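Local coordinates for penaeus monodon metallodensovirus major capsid protein (Penaeus monodon metallodensovirus, PDB 6WH7) that assembles from sixty copies into the icosahedral capsid of a shrimp densovirus and so probably encloses and protects the viral genome, at residues A[67-72]-A[290-295]. Residues are numbered along the deposited sequence; the frame is centred on the assembly and turned at random.
Sequences RNFVNI and QFTLET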
loop_
_atom_site.group_PDB
_atom_site.type_symbol
_atom_site.label_atom_id
_atom_site.label_comp_id
_atom_site.label_asym_id
_atom_site.label_seq_id
_atom_site.Cartn_x
_atom_site.Cartn_y
_atom_site.Cartn_z
ATOM N N ARG A 67 -25.917 9.606 91.195
ATOM C CA ARG A 67 -24.496 9.683 91.481
ATOM C C ARG A 67 -24.279 9.873 92.970
ATOM O O ARG A 67 -25.058 10.546 93.646
ATOM C CB ARG A 67 -23.836 10.804 90.695
ATOM C CG ARG A 67 -22.368 10.957 90.947
ATOM C CD ARG A 67 -21.771 11.966 90.010
ATOM N NE ARG A 67 -22.400 13.271 90.124
ATOM C CZ ARG A 67 -23.232 13.766 89.220
ATOM N NH1 ARG A 67 -23.520 13.064 88.139
ATOM N NH2 ARG A 67 -23.767 14.960 89.393
ATOM N N ASN A 68 -23.210 9.269 93.468
ATOM C CA ASN A 68 -22.997 9.098 94.889
ATOM C C ASN A 68 -21.504 9.000 95.146
ATOM O O ASN A 68 -20.758 8.478 94.317
ATOM C CB ASN A 68 -23.728 7.838 95.351
ATOM C CG ASN A 68 -23.663 7.639 96.813
ATOM O OD1 ASN A 68 -23.620 8.595 97.575
ATOM N ND2 ASN A 68 -23.623 6.388 97.230
ATOM N N PHE A 69 -21.066 9.497 96.295
ATOM C CA PHE A 69 -19.723 9.220 96.779
ATOM C C PHE A 69 -19.774 8.078 97.776
ATOM O O PHE A 69 -20.675 8.009 98.611
ATOM C CB PHE A 69 -19.076 10.432 97.443
ATOM C CG PHE A 69 -18.758 11.547 96.508
ATOM C CD1 PHE A 69 -17.644 11.487 95.703
ATOM C CD2 PHE A 69 -19.542 12.673 96.465
ATOM C CE1 PHE A 69 -17.340 12.511 94.859
ATOM C CE2 PHE A 69 -19.238 13.700 95.623
ATOM C CZ PHE A 69 -18.136 13.619 94.820
ATOM N N VAL A 70 -18.798 7.186 97.686
ATOM C CA VAL A 70 -18.717 6.022 98.554
ATOM C C VAL A 70 -17.419 6.103 99.335
ATOM O O VAL A 70 -16.358 6.343 98.756
ATOM C CB VAL A 70 -18.788 4.715 97.751
ATOM C CG1 VAL A 70 -18.655 3.532 98.672
ATOM C CG2 VAL A 70 -20.075 4.645 96.974
ATOM N N ASN A 71 -17.507 5.911 100.645
ATOM C CA ASN A 71 -16.347 5.821 101.523
ATOM C C ASN A 71 -16.344 4.445 102.164
ATOM O O ASN A 71 -17.210 4.138 102.987
ATOM C CB ASN A 71 -16.376 6.912 102.587
ATOM C CG ASN A 71 -15.956 8.247 102.052
ATOM O OD1 ASN A 71 -15.108 8.334 101.177
ATOM N ND2 ASN A 71 -16.580 9.299 102.543
ATOM N N ILE A 72 -15.371 3.625 101.798
ATOM C CA ILE A 72 -15.213 2.295 102.364
ATOM C C ILE A 72 -14.119 2.359 103.411
ATOM O O ILE A 72 -12.966 2.664 103.094
ATOM C CB ILE A 72 -14.885 1.263 101.280
ATOM C CG1 ILE A 72 -16.069 1.120 100.337
ATOM C CG2 ILE A 72 -14.551 -0.068 101.904
ATOM C CD1 ILE A 72 -15.764 0.305 99.150
ATOM N N GLN A 290 -12.215 5.942 98.775
ATOM C CA GLN A 290 -13.310 6.733 98.252
ATOM C C GLN A 290 -13.374 6.544 96.747
ATOM O O GLN A 290 -12.348 6.446 96.076
ATOM C CB GLN A 290 -13.151 8.226 98.510
ATOM C CG GLN A 290 -14.433 8.942 98.169
ATOM C CD GLN A 290 -14.253 10.380 97.856
ATOM O OE1 GLN A 290 -13.136 10.866 97.769
ATOM N NE2 GLN A 290 -15.347 11.079 97.676
ATOM N N PHE A 291 -14.585 6.521 96.219
ATOM C CA PHE A 291 -14.791 6.576 94.783
ATOM C C PHE A 291 -16.167 7.165 94.536
ATOM O O PHE A 291 -16.916 7.454 95.469
ATOM C CB PHE A 291 -14.621 5.196 94.147
ATOM C CG PHE A 291 -15.426 4.129 94.803
ATOM C CD1 PHE A 291 -16.715 3.866 94.405
ATOM C CD2 PHE A 291 -14.891 3.397 95.834
ATOM C CE1 PHE A 291 -17.442 2.896 95.018
ATOM C CE2 PHE A 291 -15.614 2.431 96.443
ATOM C CZ PHE A 291 -16.888 2.174 96.034
ATOM N N THR A 292 -16.490 7.347 93.268
ATOM C CA THR A 292 -17.777 7.875 92.860
ATOM C C THR A 292 -18.624 6.731 92.331
ATOM O O THR A 292 -18.160 5.941 91.506
ATOM C CB THR A 292 -17.606 8.951 91.793
ATOM O OG1 THR A 292 -16.768 9.988 92.305
ATOM C CG2 THR A 292 -18.933 9.545 91.425
ATOM N N LEU A 293 -19.848 6.631 92.818
ATOM C CA LEU A 293 -20.794 5.629 92.355
ATOM C C LEU A 293 -21.824 6.319 91.479
ATOM O O LEU A 293 -22.624 7.117 91.968
ATOM C CB LEU A 293 -21.460 4.917 93.527
ATOM C CG LEU A 293 -22.532 3.917 93.122
ATOM C CD1 LEU A 293 -21.921 2.814 92.309
ATOM C CD2 LEU A 293 -23.218 3.364 94.335
ATOM N N GLU A 294 -21.795 6.020 90.190
ATOM C CA GLU A 294 -22.832 6.430 89.258
ATOM C C GLU A 294 -23.591 5.197 88.805
ATOM O O GLU A 294 -23.024 4.328 88.141
ATOM C CB GLU A 294 -22.248 7.157 88.052
ATOM C CG GLU A 294 -21.784 8.553 88.324
ATOM C CD GLU A 294 -21.194 9.199 87.097
ATOM O OE1 GLU A 294 -20.888 8.469 86.134
ATOM O OE2 GLU A 294 -21.064 10.435 87.076
ATOM N N THR A 295 -24.864 5.123 89.157
ATOM C CA THR A 295 -25.723 4.038 88.726
ATOM C C THR A 295 -26.690 4.539 87.670
ATOM O O THR A 295 -27.075 5.707 87.663
ATOM C CB THR A 295 -26.503 3.439 89.897
ATOM O OG1 THR A 295 -27.339 4.443 90.480
ATOM C CG2 THR A 295 -25.557 2.933 90.942
#
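Arg67 lies beside Glu294 and Thr292. CB faces Glu294 CG at 3.9 Å; CG, anti to the backbone N (chi1 179°), touches both Glu294 CG and Thr292 CG2, the latter 3.7 Å away. CD meets Glu294 OE2, then the chain bends at chi3 (58°). The guanidinium has OE2 near its plane at the edge, but the salt bridge is long, Arg67 NH1 to Glu294 OE2 3.8 Å; the group's strongest polar partner is Ser202 O of a second subunit, hydrogen-bonded to NH2. The side chains rise from two antiparallel strands, 59-75 and 287-302, in the sheet of the parvoviral jelly-roll core, with 118-135 on the far side of 287-302. Val70 and Phe291 exchange two backbone hydrogen bonds, Val70 N to Phe291 O being nearly straight (171°). On the opposite sheet face from Arg67, Val70 CB sits over one face of the Phe291 ring, 3.8 Å from its centroid, while Ile72 CD1 reaches the ring edge at CE2, 3.4 Å away. Val70 CG2 also touches Leu293 CB. Leu273, from strand 270-274, packs against both Ile72 and Phe291, whereas Phe69 packs on Tyr210 of the second subunit, whose OH is hydrogen-bonded with Thr292 OG1.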